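Local coordinates for CheA (Treponema denticola, PDB 6Y1Y), which is a chemotaxis histidine kinase, seen here as its coiled-coil dimerization domain, and probably relays chemoreceptor signals to the flagellar motors by autophosphorylation and phosphotransfer, at the interface of chains A and B. Residues are numbered along the deposited sequence; one frame, centred on the assembly and turned at random. Chains: chain A/B, CheA.

Contact 1: the interface of chains A and B. Residues chain A 20-21, 24; chain B 111-112, 115, 119.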
loop_
_atom_site.group_PDB
_atom_site.type_symbol
_atom_site.label_atom_id
_atom_site.label_comp_id
_atom_site.label_asym_id
_atom_site.label_seq_id
_atom_site.Cartn_x
_atom_site.Cartn_y
_atom_site.Cartn_z
ATOM N N THR A 20 -9.180 -21.324 -7.272
ATOM C CA THR A 20 -8.103 -20.946 -6.363
ATOM C C THR A 20 -6.842 -20.539 -7.120
ATOM O O THR A 20 -6.192 -19.550 -6.760
ATOM C CB THR A 20 -7.791 -22.091 -5.393
ATOM O OG1 THR A 20 -8.973 -22.460 -4.683
ATOM C CG2 THR A 20 -6.745 -21.657 -4.375
ATOM N N VAL A 21 -6.472 -21.285 -8.165
ATOM C CA VAL A 21 -5.257 -20.948 -8.904
ATOM C C VAL A 21 -5.416 -19.607 -9.610
ATOM O O VAL A 21 -4.458 -18.828 -9.698
ATOM C CB VAL A 21 -4.850 -22.086 -9.869
ATOM C CG1 VAL A 21 -4.867 -23.428 -9.142
ATOM C CG2 VAL A 21 -5.710 -22.118 -11.116
ATOM N N LYS A 24 -5.172 -17.019 -6.953
ATOM C CA LYS A 24 -3.748 -16.932 -6.642
ATOM C C LYS A 24 -3.008 -16.045 -7.642
ATOM O O LYS A 24 -2.187 -15.207 -7.254
ATOM C CB LYS A 24 -3.153 -18.343 -6.626
ATOM C CG LYS A 24 -1.689 -18.438 -6.242
ATOM C CD LYS A 24 -0.764 -18.499 -7.462
ATOM C CE LYS A 24 -1.092 -19.673 -8.372
ATOM N NZ LYS A 24 -0.188 -19.689 -9.562
ATOM N N LEU B 111 0.218 -19.039 -0.621
ATOM C CA LEU B 111 -0.994 -19.455 -1.315
ATOM C C LEU B 111 -0.661 -20.139 -2.629
ATOM O O LEU B 111 -1.298 -21.135 -2.991
ATOM C CB LEU B 111 -1.905 -18.253 -1.551
ATOM C CG LEU B 111 -3.198 -18.589 -2.298
ATOM C CD1 LEU B 111 -4.033 -19.558 -1.497
ATOM C CD2 LEU B 111 -3.977 -17.327 -2.590
ATOM N N GLY B 112 0.339 -19.627 -3.353
ATOM C CA GLY B 112 0.759 -20.295 -4.576
ATOM C C GLY B 112 1.231 -21.713 -4.329
ATOM O O GLY B 112 0.878 -22.633 -5.071
ATOM N N SER B 115 -1.844 -23.840 -3.425
ATOM C CA SER B 115 -2.709 -24.070 -4.578
ATOM C C SER B 115 -2.134 -25.142 -5.497
ATOM O O SER B 115 -2.884 -25.946 -6.062
ATOM C CB SER B 115 -2.925 -22.768 -5.349
ATOM O OG SER B 115 -1.790 -22.441 -6.126
ATOM N N GLN B 119 -4.058 -28.674 -6.259
ATOM C CA GLN B 119 -4.357 -29.130 -7.612
ATOM C C GLN B 119 -3.998 -30.598 -7.774
ATOM O O GLN B 119 -4.817 -31.406 -8.229
ATOM C CB GLN B 119 -3.602 -28.274 -8.624
ATOM C CG GLN B 119 -4.021 -28.478 -10.062
ATOM C CD GLN B 119 -3.818 -27.227 -10.892
ATOM O OE1 GLN B 119 -4.711 -26.387 -10.999
ATOM N NE2 GLN B 119 -2.633 -27.090 -11.476
#
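A:Lys24 lies across B:Gly112, the aliphatic part of its side chain packing on the backbone of a residue that has no side chain. Helix 7-67 of chain A here packs on helix 93-125 of chain B, as part of the helical bundle that joins the two CheA subunits. Beginning at CB, the chain leads to CG anti to the backbone N (chi1 -177°), which aims it at the partner helix. CG then sits 3.5 Å from CA of B:Gly112, a tight carbon contact. Bends at chi2 and chi3 turn the chain along the partner's surface, with CD 3.7 Å from the same B:Gly112 CA. CE ends up 3.6 Å from the hydroxyl OG of B:Ser115. Behind the lysine, CD2 of B:Leu111 approaches its CA at 4.1 Å. On the other flank, the methyl CG1 of A:Val21 meets the amide oxygen OE1 of B:Gln119 at 3.5 Å, their side chains crossing nearly at right angles. The B:Ser115 hydroxyl turns back on its own helix, OG giving a 2.9 Å hydrogen bond to B:Gly112 O with the donor tilted 31° from the carbonyl plane.

Contact 2: the interface of chains A and B. Residues chain A 55, 79-80, 83-84; chain B 55-56, 59.
B:Leu56 pushes its branched end against A:Val79, A:Tyr83 and A:Ser84, and buries 86 Å² against chain A, more than any other residue of the patch. The contact between chains is apolar. In B:Leu56, CG stands anti to the carbonyl carbon (chi1 -69°), and the two methyls divide the work: CD2 lies 3.8 Å from CB of A:Tyr83 and 3.9 Å from CG1 of A:Val79, whereas CD1 rests over CA of A:Ser84. The side chains of A:Val79 and B:Leu56 run past one another in opposite directions. A second apolar group contains a thioether: A:Leu55 and B:Met59 meet tip to tip, CD1 of the leucine 3.6 Å from the methionine SD. The other methyl of A:Leu55, CD2, points at CD2 of B:Leu55 at 3.9 Å, again tip to tip. Within chain A, the leucine CD1 also lies 3.7 Å above the plane of the A:Tyr83 ring, toward its rim. Polar bonding stays inside one subunit: A:Ser84 OG donates to A:Leu80 O at 2.8 Å. In the fold, this packing joins helix 7-67 of chain B to helix 7-67, the short helix 72-83 and the start of the 3-10 helix 84-88 of chain A.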
loop_
_atom_site.group_PDB
_atom_site.type_symbol
_atom_site.label_atom_id
_atom_site.label_comp_id
_atom_site.label_asym_id
_atom_site.label_seq_id
_atom_site.Cartn_x
_atom_site.Cartn_y
_atom_site.Cartn_z
ATOM N N LEU A 55 14.890 24.380 -0.824
ATOM C CA LEU A 55 14.130 25.613 -0.633
ATOM C C LEU A 55 14.671 26.429 0.541
ATOM O O LEU A 55 14.914 27.632 0.414
ATOM C CB LEU A 55 12.656 25.262 -0.410
ATOM C CG LEU A 55 11.749 26.370 0.121
ATOM C CD1 LEU A 55 11.670 27.471 -0.908
ATOM C CD2 LEU A 55 10.363 25.813 0.451
ATOM N N VAL A 79 9.702 31.632 -6.138
ATOM C CA VAL A 79 9.417 30.585 -5.157
ATOM C C VAL A 79 8.289 29.692 -5.626
ATOM O O VAL A 79 8.397 28.455 -5.601
ATOM C CB VAL A 79 9.062 31.216 -3.802
ATOM C CG1 VAL A 79 8.460 30.167 -2.864
ATOM C CG2 VAL A 79 10.284 31.846 -3.189
ATOM N N LEU A 80 7.169 30.303 -6.014
ATOM C CA LEU A 80 6.010 29.515 -6.405
ATOM C C LEU A 80 6.273 28.748 -7.688
ATOM O O LEU A 80 5.855 27.593 -7.818
ATOM C CB LEU A 80 4.787 30.418 -6.535
ATOM C CG LEU A 80 4.329 31.017 -5.197
ATOM C CD1 LEU A 80 3.137 31.931 -5.395
ATOM C CD2 LEU A 80 4.015 29.918 -4.197
ATOM N N TYR A 83 8.713 25.785 -6.523
ATOM C CA TYR A 83 8.384 24.907 -5.409
ATOM C C TYR A 83 6.907 24.568 -5.232
ATOM O O TYR A 83 6.602 23.716 -4.388
ATOM C CB TYR A 83 8.956 25.490 -4.101
ATOM C CG TYR A 83 10.480 25.507 -4.121
ATOM C CD1 TYR A 83 11.210 24.364 -3.849
ATOM C CD2 TYR A 83 11.188 26.660 -4.480
ATOM C CE1 TYR A 83 12.591 24.372 -3.877
ATOM C CE2 TYR A 83 12.578 26.668 -4.519
ATOM C CZ TYR A 83 13.263 25.526 -4.225
ATOM O OH TYR A 83 14.632 25.519 -4.273
ATOM N N SER A 84 5.979 25.232 -5.923
ATOM C CA SER A 84 4.567 24.902 -5.728
ATOM C C SER A 84 4.265 23.448 -6.081
ATOM O O SER A 84 3.346 22.851 -5.509
ATOM C CB SER A 84 3.672 25.804 -6.580
ATOM O OG SER A 84 3.676 27.130 -6.114
ATOM N N LEU B 55 4.362 27.066 4.458
ATOM C CA LEU B 55 5.781 27.382 4.281
ATOM C C LEU B 55 6.014 28.260 3.050
ATOM O O LEU B 55 6.803 29.217 3.093
ATOM C CB LEU B 55 6.581 26.088 4.189
ATOM C CG LEU B 55 8.082 26.251 3.946
ATOM C CD1 LEU B 55 8.729 27.066 5.053
ATOM C CD2 LEU B 55 8.730 24.887 3.823
ATOM N N LEU B 56 5.364 27.927 1.935
ATOM C CA LEU B 56 5.492 28.714 0.712
ATOM C C LEU B 56 4.964 30.130 0.906
ATOM O O LEU B 56 5.515 31.083 0.345
ATOM C CB LEU B 56 4.751 28.018 -0.431
ATOM C CG LEU B 56 5.398 26.718 -0.904
ATOM C CD1 LEU B 56 4.566 26.095 -2.019
ATOM C CD2 LEU B 56 6.846 26.955 -1.338
ATOM N N MET B 59 7.520 32.233 3.282
ATOM C CA MET B 59 8.886 32.583 2.905
ATOM C C MET B 59 8.987 33.992 2.346
ATOM O O MET B 59 9.807 34.771 2.870
ATOM C CB MET B 59 9.475 31.561 1.931
ATOM C CG MET B 59 10.965 31.846 1.726
ATOM S SD MET B 59 11.941 30.630 0.828
ATOM C CE MET B 59 12.199 29.419 2.133
#

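Contact 3: the interface of chains A and B. Residues chain A 41, 48, 90; chain B 41, 89-90, 93-94.
Helix 7-67 of chain A, through A:Phe41 and A:Tyr48, meets the loop residues B:Val89 and B:Phe90 and the start of helix 93-125 in chain B; in the reverse sense, A:Phe90 meets B:Phe41 of helix 7-67. The result is an aromatic cluster. CG of A:Phe41 stands anti to the backbone N (chi1 180°), which extends the ring toward chain B. One face of this ring is covered by B:Phe93, whose CD1 lies 3.4 Å above the plane and over its centre. The rim atom CZ of A:Phe41 approaches CG of B:Phe90 at 3.9 Å, in an edge-to-face pair with planes 79° apart. B:Phe41 and A:Phe90 form the twin pair, inclined almost as steeply. Between these pairs the A:Phe90 and B:Phe90 rings meet tip to tip, CE2 to CE2 at 3.5 Å, their planes inclined by 57° in an edge-to-face pair. The phenol OH of A:Tyr48 reaches the edge of the B:Phe90 ring in its plane, 3.7 Å from CD2. Crossing A:Phe41 at about a right angle, B:Asp94 touches its CE2 through CB at 3.8 Å. Steeply inclined rings thus interlock the two subunits where each chain passes from 3-10 helix 84-88 through a connecting loop into helix 93-125.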
loop_
_atom_site.group_PDB
_atom_site.type_symbol
_atom_site.label_atom_id
_atom_site.label_comp_id
_atom_site.label_asym_id
_atom_site.label_seq_id
_atom_site.Cartn_x
_atom_site.Cartn_y
_atom_site.Cartn_z
ATOM N N PHE A 41 5.734 5.857 -3.082
ATOM C CA PHE A 41 5.740 6.661 -1.865
ATOM C C PHE A 41 7.160 6.969 -1.411
ATOM O O PHE A 41 7.464 8.104 -1.015
ATOM C CB PHE A 41 4.998 5.964 -0.719
ATOM C CG PHE A 41 5.012 6.799 0.526
ATOM C CD1 PHE A 41 4.011 7.731 0.736
ATOM C CD2 PHE A 41 6.081 6.752 1.409
ATOM C CE1 PHE A 41 4.041 8.559 1.833
ATOM C CE2 PHE A 41 6.121 7.598 2.493
ATOM C CZ PHE A 41 5.093 8.488 2.709
ATOM N N TYR A 48 10.611 15.005 -1.824
ATOM C CA TYR A 48 10.133 16.222 -1.162
ATOM C C TYR A 48 11.074 16.631 -0.044
ATOM O O TYR A 48 11.275 17.825 0.197
ATOM C CB TYR A 48 8.678 16.092 -0.679
ATOM C CG TYR A 48 8.388 15.571 0.731
ATOM C CD1 TYR A 48 8.586 16.369 1.852
ATOM C CD2 TYR A 48 7.829 14.316 0.921
ATOM C CE1 TYR A 48 8.292 15.917 3.117
ATOM C CE2 TYR A 48 7.531 13.860 2.193
ATOM C CZ TYR A 48 7.764 14.674 3.288
ATOM O OH TYR A 48 7.452 14.218 4.544
ATOM N N PHE A 90 3.397 13.584 -4.536
ATOM C CA PHE A 90 2.995 12.183 -4.462
ATOM C C PHE A 90 2.161 11.750 -5.658
ATOM O O PHE A 90 1.798 10.572 -5.747
ATOM C CB PHE A 90 2.254 11.918 -3.136
ATOM C CG PHE A 90 3.159 11.998 -1.933
ATOM C CD1 PHE A 90 3.912 10.905 -1.560
ATOM C CD2 PHE A 90 3.294 13.172 -1.205
ATOM C CE1 PHE A 90 4.785 10.962 -0.492
ATOM C CE2 PHE A 90 4.164 13.230 -0.127
ATOM C CZ PHE A 90 4.900 12.125 0.226
ATOM N N PHE B 41 -2.456 7.750 4.790
ATOM C CA PHE B 41 -1.902 8.613 3.759
ATOM C C PHE B 41 -2.819 9.805 3.493
ATOM O O PHE B 41 -2.349 10.941 3.356
ATOM C CB PHE B 41 -1.645 7.852 2.461
ATOM C CG PHE B 41 -1.136 8.756 1.383
ATOM C CD1 PHE B 41 0.221 9.035 1.296
ATOM C CD2 PHE B 41 -2.018 9.413 0.530
ATOM C CE1 PHE B 41 0.699 9.913 0.342
ATOM C CE2 PHE B 41 -1.547 10.297 -0.423
ATOM C CZ PHE B 41 -0.182 10.548 -0.518
ATOM N N VAL B 89 5.879 14.784 8.605
ATOM C CA VAL B 89 4.416 14.718 8.621
ATOM C C VAL B 89 3.888 13.306 8.347
ATOM O O VAL B 89 2.829 12.930 8.877
ATOM C CB VAL B 89 3.817 15.766 7.662
ATOM C CG1 VAL B 89 4.113 15.435 6.231
ATOM C CG2 VAL B 89 2.308 15.918 7.880
ATOM N N PHE B 90 4.593 12.488 7.575
ATOM C CA PHE B 90 4.138 11.116 7.351
ATOM C C PHE B 90 4.729 10.128 8.341
ATOM O O PHE B 90 4.397 8.936 8.272
ATOM C CB PHE B 90 4.456 10.652 5.917
ATOM C CG PHE B 90 3.677 11.380 4.861
ATOM C CD1 PHE B 90 2.405 10.953 4.504
ATOM C CD2 PHE B 90 4.214 12.503 4.240
ATOM C CE1 PHE B 90 1.671 11.633 3.539
ATOM C CE2 PHE B 90 3.485 13.186 3.265
ATOM C CZ PHE B 90 2.216 12.757 2.924
ATOM N N PHE B 93 5.526 6.184 7.767
ATOM C CA PHE B 93 4.697 5.589 6.720
ATOM C C PHE B 93 5.510 4.711 5.778
ATOM O O PHE B 93 5.069 3.620 5.410
ATOM C CB PHE B 93 3.971 6.673 5.916
ATOM C CG PHE B 93 2.906 6.126 4.987
ATOM C CD1 PHE B 93 3.230 5.708 3.697
ATOM C CD2 PHE B 93 1.588 6.027 5.406
ATOM C CE1 PHE B 93 2.251 5.194 2.844
ATOM C CE2 PHE B 93 0.610 5.517 4.552
ATOM C CZ PHE B 93 0.941 5.098 3.285
ATOM N N ASP B 94 6.686 5.179 5.344
ATOM C CA ASP B 94 7.425 4.406 4.347
ATOM C C ASP B 94 7.764 3.013 4.881
ATOM O O ASP B 94 7.604 2.019 4.165
ATOM C CB ASP B 94 8.680 5.160 3.856
ATOM C CG ASP B 94 9.576 5.700 4.978
ATOM O OD1 ASP B 94 9.351 5.445 6.172
ATOM O OD2 ASP B 94 10.550 6.414 4.641
#

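Contact 4: the interface of chains A and B. Residues chain A 27, 108, 111-112, 115; chain B 20, 24, 27-28, 111.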
loop_
_atom_site.group_PDB
_atom_site.type_symbol
_atom_site.label_atom_id
_atom_site.label_comp_id
_atom_site.label_asym_id
_atom_site.label_seq_id
_atom_site.Cartn_x
_atom_site.Cartn_y
_atom_site.Cartn_z
ATOM N N LEU A 27 -3.923 -12.391 -6.934
ATOM C CA LEU A 27 -3.277 -11.912 -5.718
ATOM C C LEU A 27 -1.793 -11.665 -5.948
ATOM O O LEU A 27 -1.241 -10.683 -5.441
ATOM C CB LEU A 27 -3.495 -12.907 -4.576
ATOM C CG LEU A 27 -4.923 -12.877 -4.042
ATOM C CD1 LEU A 27 -5.263 -14.051 -3.158
ATOM C CD2 LEU A 27 -5.158 -11.577 -3.289
ATOM N N SER A 108 -9.319 -11.220 -2.211
ATOM C CA SER A 108 -9.231 -11.847 -0.899
ATOM C C SER A 108 -10.591 -12.371 -0.452
ATOM O O SER A 108 -10.697 -13.496 0.050
ATOM C CB SER A 108 -8.664 -10.837 0.097
ATOM O OG SER A 108 -8.704 -11.327 1.407
ATOM N N LEU A 111 -11.379 -15.438 -2.306
ATOM C CA LEU A 111 -10.658 -16.573 -1.746
ATOM C C LEU A 111 -11.367 -17.110 -0.508
ATOM O O LEU A 111 -11.423 -18.327 -0.292
ATOM C CB LEU A 111 -9.226 -16.169 -1.413
ATOM C CG LEU A 111 -8.346 -17.289 -0.846
ATOM C CD1 LEU A 111 -8.201 -18.422 -1.849
ATOM C CD2 LEU A 111 -6.978 -16.737 -0.441
ATOM N N GLY A 112 -11.906 -16.217 0.323
ATOM C CA GLY A 112 -12.669 -16.660 1.476
ATOM C C GLY A 112 -13.883 -17.476 1.078
ATOM O O GLY A 112 -14.193 -18.491 1.702
ATOM N N SER A 115 -12.603 -20.874 -0.206
ATOM C CA SER A 115 -12.081 -21.715 0.868
ATOM C C SER A 115 -13.202 -22.272 1.741
ATOM O O SER A 115 -13.113 -23.409 2.220
ATOM C CB SER A 115 -11.052 -20.932 1.686
ATOM O OG SER A 115 -11.644 -19.879 2.420
ATOM N N THR B 20 -5.116 -23.315 3.595
ATOM C CA THR B 20 -5.713 -22.302 2.732
ATOM C C THR B 20 -6.510 -21.302 3.547
ATOM O O THR B 20 -6.422 -20.089 3.317
ATOM C CB THR B 20 -6.616 -22.959 1.685
ATOM O OG1 THR B 20 -5.869 -23.932 0.941
ATOM C CG2 THR B 20 -7.166 -21.922 0.723
ATOM N N LYS B 24 -5.875 -17.397 3.901
ATOM C CA LYS B 24 -6.941 -16.438 3.609
ATOM C C LYS B 24 -7.139 -15.455 4.755
ATOM O O LYS B 24 -7.293 -14.247 4.529
ATOM C CB LYS B 24 -8.252 -17.174 3.306
ATOM C CG LYS B 24 -9.408 -16.264 2.855
ATOM C CD LYS B 24 -10.285 -15.719 4.005
ATOM C CE LYS B 24 -11.037 -14.457 3.557
ATOM N NZ LYS B 24 -11.891 -13.838 4.619
ATOM N N LEU B 27 -4.397 -12.971 4.567
ATOM C CA LEU B 27 -4.594 -12.055 3.449
ATOM C C LEU B 27 -5.682 -11.045 3.770
ATOM O O LEU B 27 -5.571 -9.872 3.403
ATOM C CB LEU B 27 -4.941 -12.837 2.178
ATOM C CG LEU B 27 -3.761 -13.612 1.597
ATOM C CD1 LEU B 27 -4.228 -14.674 0.622
ATOM C CD2 LEU B 27 -2.772 -12.667 0.913
ATOM N N ASN B 28 -6.742 -11.477 4.459
ATOM C CA ASN B 28 -7.769 -10.531 4.881
ATOM C C ASN B 28 -7.182 -9.445 5.779
ATOM O O ASN B 28 -7.483 -8.261 5.604
ATOM C CB ASN B 28 -8.906 -11.265 5.595
ATOM C CG ASN B 28 -9.999 -10.328 6.066
ATOM O OD1 ASN B 28 -10.662 -9.653 5.260
ATOM N ND2 ASN B 28 -10.185 -10.263 7.380
ATOM N N LEU B 111 0.218 -19.039 -0.621
ATOM C CA LEU B 111 -0.994 -19.455 -1.315
ATOM C C LEU B 111 -0.661 -20.139 -2.629
ATOM O O LEU B 111 -1.298 -21.135 -2.991
ATOM C CB LEU B 111 -1.905 -18.253 -1.551
ATOM C CG LEU B 111 -3.198 -18.589 -2.298
ATOM C CD1 LEU B 111 -4.033 -19.558 -1.497
ATOM C CD2 LEU B 111 -3.977 -17.327 -2.590
HETATM O O HOH W 1 -10.791 -10.323 2.768
#
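The four-helix bundle of the CheA dimerization domain, a coiled-coil of the histidine kinase homodimeric family in which helix 7-67 runs antiparallel to helix 93-125 but parallel to its copy in the partner, has a leucine core here between these helices of both subunits. CD2 of A:Leu111 lies 3.6 Å from CD1 of B:Leu27, the side chains crossing at about a right angle. It also meets CD2 of B:Leu111 at 3.7 Å, tip to tip. A:Leu27 repeats the crossed contact with B:Leu111, and the CD1 methyls of A:Leu27 and B:Leu27 close the cluster at 4.0 Å. In A:Leu27 and B:Leu27 CG is anti to the carbonyl carbon (chi1 -73° and -72°), an orientation that turns the methyls toward the core. Beside it B:Lys24, bent at chi2 but extended beyond, lays its methylenes over A:Gly112, CE reaching CA of the glycine at 3.4 Å. A water links the subunits, 2.7 Å from the A:Ser108 hydroxyl OG and 2.6 Å from the B:Asn28 amide oxygen OD1. A:Ser115 OG hydrogen-bonds within its helix to A:Leu111 O at 3.1 Å and to A:Gly112 O, the latter from above the carbonyl plane. Its CB faces the methyl CG2 of B:Thr20 at 4.1 Å.

Contacts 1 and 4 are neighbours, their C-alpha centres about 9 Å apart, and both use B:Leu111. Contact 1 pairs helix 7-67 of chain A with helix 93-125 of chain B; contact 4 adds the reverse pairing and the core where all four helices meet. Contact 3 lies about 29 Å from contact 4, and contact 2 a further 19 Å or so from contact 3; contacts 1 and 2 are about 51 Å apart. Helix 7-67 takes part in all four, whereas helix 93-125 serves contacts 1, 3 and 4 and helix 72-83 only contact 2. Apolar packing is spread along the dimer's length, consistent with an elongated dimerization domain.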